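Local coordinates for protein (endoglucanase (e.c.3.2.1.4)) (Streptomyces lividans, PDB 2NLR) that hydrolyses internal beta-1,4-glucosidic bonds of cellulose as a family 12 endoglucanase, probably by way of a covalent glycosyl-enzyme intermediate, at residues P86-Y91 with S215-V220. Sequence-based numbering, arbitrary orientation.
Sequences PSSISY and SFSSTV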
ATOM      1  N   PRO A  86     -10.226  -5.565  -9.183  1.00  9.33           N
ATOM      2  CA  PRO A  86      -9.573  -4.515  -9.962  1.00  9.32           C
ATOM      3  C   PRO A  86      -9.221  -3.307  -9.109  1.00  9.53           C
ATOM      4  O   PRO A  86     -10.002  -2.897  -8.229  1.00 11.03           O
ATOM      5  CB  PRO A  86     -10.624  -4.158 -11.017  1.00  9.99           C
ATOM      6  CG  PRO A  86     -11.961  -4.487 -10.357  1.00 10.10           C
ATOM      7  CD  PRO A  86     -11.635  -5.746  -9.580  1.00 10.09           C
ATOM      8  N   SER A  87      -8.071  -2.721  -9.390  1.00  9.33           N
ATOM      9  CA  SER A  87      -7.642  -1.487  -8.789  1.00  9.80           C
ATOM     10  C   SER A  87      -6.914  -0.675  -9.838  1.00  9.80           C
ATOM     11  O   SER A  87      -6.304  -1.194 -10.752  1.00 11.00           O
ATOM     12  CB  SER A  87      -6.751  -1.774  -7.551  1.00  9.90           C
ATOM     13  OG  SER A  87      -6.380  -0.609  -6.866  1.00 10.56           O
ATOM     14  N   SER A  88      -6.973   0.648  -9.676  1.00 10.73           N
ATOM     15  CA  SER A  88      -6.195   1.536 -10.541  0.51 10.90           C
ATOM     16  C   SER A  88      -5.661   2.714  -9.745  1.00 11.03           C
ATOM     17  O   SER A  88      -6.162   3.058  -8.664  1.00 12.87           O
ATOM     18  CB  SER A  88      -6.984   2.125 -11.705  0.51 10.64           C
ATOM     19  OG  SER A  88      -7.984   2.975 -11.143  0.51 12.74           O
ATOM     20  N   ILE A  89      -4.578   3.260 -10.288  1.00 11.15           N
ATOM     21  CA  ILE A  89      -3.893   4.332  -9.621  1.00 10.90           C
ATOM     22  C   ILE A  89      -3.245   5.227 -10.664  1.00 10.88           C
ATOM     23  O   ILE A  89      -2.825   4.806 -11.724  1.00 11.01           O
ATOM     24  CB  ILE A  89      -2.847   3.813  -8.633  1.00 13.06           C
ATOM     25  CG1 ILE A  89      -2.376   4.971  -7.714  1.00 16.66           C
ATOM     26  CG2 ILE A  89      -1.720   3.120  -9.357  1.00 14.39           C
ATOM     27  CD1 ILE A  89      -2.206   4.655  -6.312  1.00 17.72           C
ATOM     28  N   SER A  90      -3.157   6.501 -10.311  1.00 11.03           N
ATOM     29  CA  SER A  90      -2.340   7.531 -10.976  1.00 11.44           C
ATOM     30  C   SER A  90      -1.509   8.210  -9.905  1.00 11.12           C
ATOM     31  O   SER A  90      -2.095   8.754  -8.936  1.00 11.60           O
ATOM     32  CB  SER A  90      -3.203   8.549 -11.729  1.00 13.63           C
ATOM     33  OG  SER A  90      -2.387   9.626 -12.168  1.00 15.43           O
ATOM     34  N   TYR A  91      -0.203   8.176 -10.080  1.00 10.82           N
ATOM     35  CA  TYR A  91       0.737   8.750  -9.135  1.00 10.76           C
ATOM     36  C   TYR A  91       1.402   9.994  -9.683  1.00 11.28           C
ATOM     37  O   TYR A  91       1.685  10.084 -10.906  1.00 13.51           O
ATOM     38  CB  TYR A  91       1.810   7.738  -8.858  1.00 11.46           C
ATOM     39  CG  TYR A  91       1.647   6.694  -7.832  1.00 10.30           C
ATOM     40  CD1 TYR A  91       1.472   7.044  -6.495  1.00 10.78           C
ATOM     41  CD2 TYR A  91       1.711   5.361  -8.110  1.00 10.12           C
ATOM     42  CE1 TYR A  91       1.338   6.117  -5.502  1.00 10.16           C
ATOM     43  CE2 TYR A  91       1.611   4.395  -7.120  1.00  9.91           C
ATOM     44  CZ  TYR A  91       1.426   4.768  -5.833  1.00  9.69           C
ATOM     45  OH  TYR A  91       1.345   3.790  -4.836  1.00 10.26           O
ATOM     46  N   SER A 215      -5.364   9.730  -8.376  1.00 12.02           N
ATOM     47  CA  SER A 215      -6.610   9.006  -8.386  1.00 13.36           C
ATOM     48  C   SER A 215      -6.331   7.566  -7.958  1.00 11.14           C
ATOM     49  O   SER A 215      -5.225   7.063  -8.149  1.00 11.48           O
ATOM     50  CB  SER A 215      -7.334   8.944  -9.729  1.00 16.65           C
ATOM     51  OG  SER A 215      -6.511   8.360 -10.712  1.00 22.07           O
ATOM     52  N   PHE A 216      -7.367   6.957  -7.417  1.00 12.47           N
ATOM     53  CA  PHE A 216      -7.287   5.591  -6.942  1.00 11.78           C
ATOM     54  C   PHE A 216      -8.671   4.962  -7.048  1.00 11.47           C
ATOM     55  O   PHE A 216      -9.660   5.621  -6.737  1.00 13.37           O
ATOM     56  CB  PHE A 216      -6.878   5.559  -5.493  1.00 11.89           C
ATOM     57  CG  PHE A 216      -6.989   4.242  -4.751  1.00 10.79           C
ATOM     58  CD1 PHE A 216      -6.025   3.263  -4.902  1.00 11.21           C
ATOM     59  CD2 PHE A 216      -8.030   3.977  -3.918  1.00 11.74           C
ATOM     60  CE1 PHE A 216      -6.066   2.076  -4.229  1.00 11.97           C
ATOM     61  CE2 PHE A 216      -8.091   2.777  -3.187  1.00 11.80           C
ATOM     62  CZ  PHE A 216      -7.090   1.844  -3.343  1.00 11.93           C
ATOM     63  N   SER A 217      -8.718   3.705  -7.416  0.89 10.95           N
ATOM     64  CA  SER A 217      -9.934   2.932  -7.301  0.89 11.23           C
ATOM     65  C   SER A 217      -9.611   1.519  -6.791  0.89 10.18           C
ATOM     66  O   SER A 217      -8.518   1.041  -7.090  0.89 10.47           O
ATOM     67  CB  SER A 217     -10.683   2.860  -8.646  0.89 14.08           C
ATOM     68  OG  SER A 217      -9.942   2.158  -9.615  0.89 18.10           O
ATOM     69  N   SER A 218     -10.553   0.874  -6.110  1.00 10.51           N
ATOM     70  CA  SER A 218     -10.435  -0.526  -5.732  1.00 10.52           C
ATOM     71  C   SER A 218     -11.819  -1.078  -5.520  1.00 10.67           C
ATOM     72  O   SER A 218     -12.582  -0.450  -4.772  1.00 12.34           O
ATOM     73  CB  SER A 218      -9.628  -0.690  -4.428  1.00 10.78           C
ATOM     74  OG  SER A 218      -9.811  -1.936  -3.817  1.00 11.28           O
ATOM     75  N   THR A 219     -12.127  -2.205  -6.127  1.00 11.07           N
ATOM     76  CA  THR A 219     -13.341  -2.949  -5.944  1.00 11.34           C
ATOM     77  C   THR A 219     -12.986  -4.391  -5.766  1.00 11.06           C
ATOM     78  O   THR A 219     -11.989  -4.883  -6.310  1.00 12.70           O
ATOM     79  CB  THR A 219     -14.271  -2.823  -7.161  1.00 14.56           C
ATOM     80  OG1 THR A 219     -14.463  -1.443  -7.454  1.00 17.98           O
ATOM     81  CG2 THR A 219     -15.644  -3.453  -6.919  1.00 18.10           C
ATOM     82  N   VAL A 220     -13.771  -5.118  -5.004  1.00 14.44           N
ATOM     83  CA  VAL A 220     -13.507  -6.561  -4.800  1.00 15.84           C
ATOM     84  C   VAL A 220     -14.816  -7.188  -5.109  1.00 18.35           C
ATOM     85  O   VAL A 220     -15.781  -6.987  -4.354  1.00 25.75           O
ATOM     86  CB  VAL A 220     -12.907  -6.904  -3.376  1.00 17.77           C
ATOM     87  CG1 VAL A 220     -12.692  -8.379  -3.244  1.00 19.96           C
ATOM     88  CG2 VAL A 220     -11.628  -6.106  -3.064  1.00 18.47           C
TER
HETATM   89  O   HOH W   1     -12.007  -0.462  -8.949  1.00 23.36           O
HETATM   90  O   HOH W   2      -7.305   5.700 -10.746  1.00 27.83           O
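Ser-88 and Ser-217 face each other as a hydrogen-bonded antiparallel pair, their backbones joined both ways, with Ser-217 N donating to Ser-88 O at 2.9 Å and Ser-88 N to Ser-217 O at 3.0 Å. That second carbonyl also takes the hydroxyl of Ser-87, which swings anti to its own nitrogen (chi1 -176°) and meets Ser-217 O at 2.7 Å, in the carbonyl plane; Ser-87 OG bonds to Tyr-103 OH as well. On this buried face Ile-89 CD1 lies 4.3 Å from Phe-216 CD1, and both side chains pack on Ala-200 and Tyr-103, while Tyr-17 meets the Phe-216 ring edge-to-face.

The other face is partly exposed and polar. In one of the two conformers modelled for each, Ser-88 OG and Ser-217 OG meet tip to tip at 2.6 Å, and a water links Ser-88 OG to Ser-215 OG; both links are therefore provisional. At Ser-90 one half of the pair stays firm, Ser-90 N donating to Ser-215 O at 3.0 Å, while the return bond from Ser-215 N to Ser-90 O is weak at 3.5 Å.

Within the jelly-roll sandwich expected of this family, strand 86-92 runs between strands 212-218 and 171-175, its inner face against strands 98-108 and 194-204 of the opposing sheet.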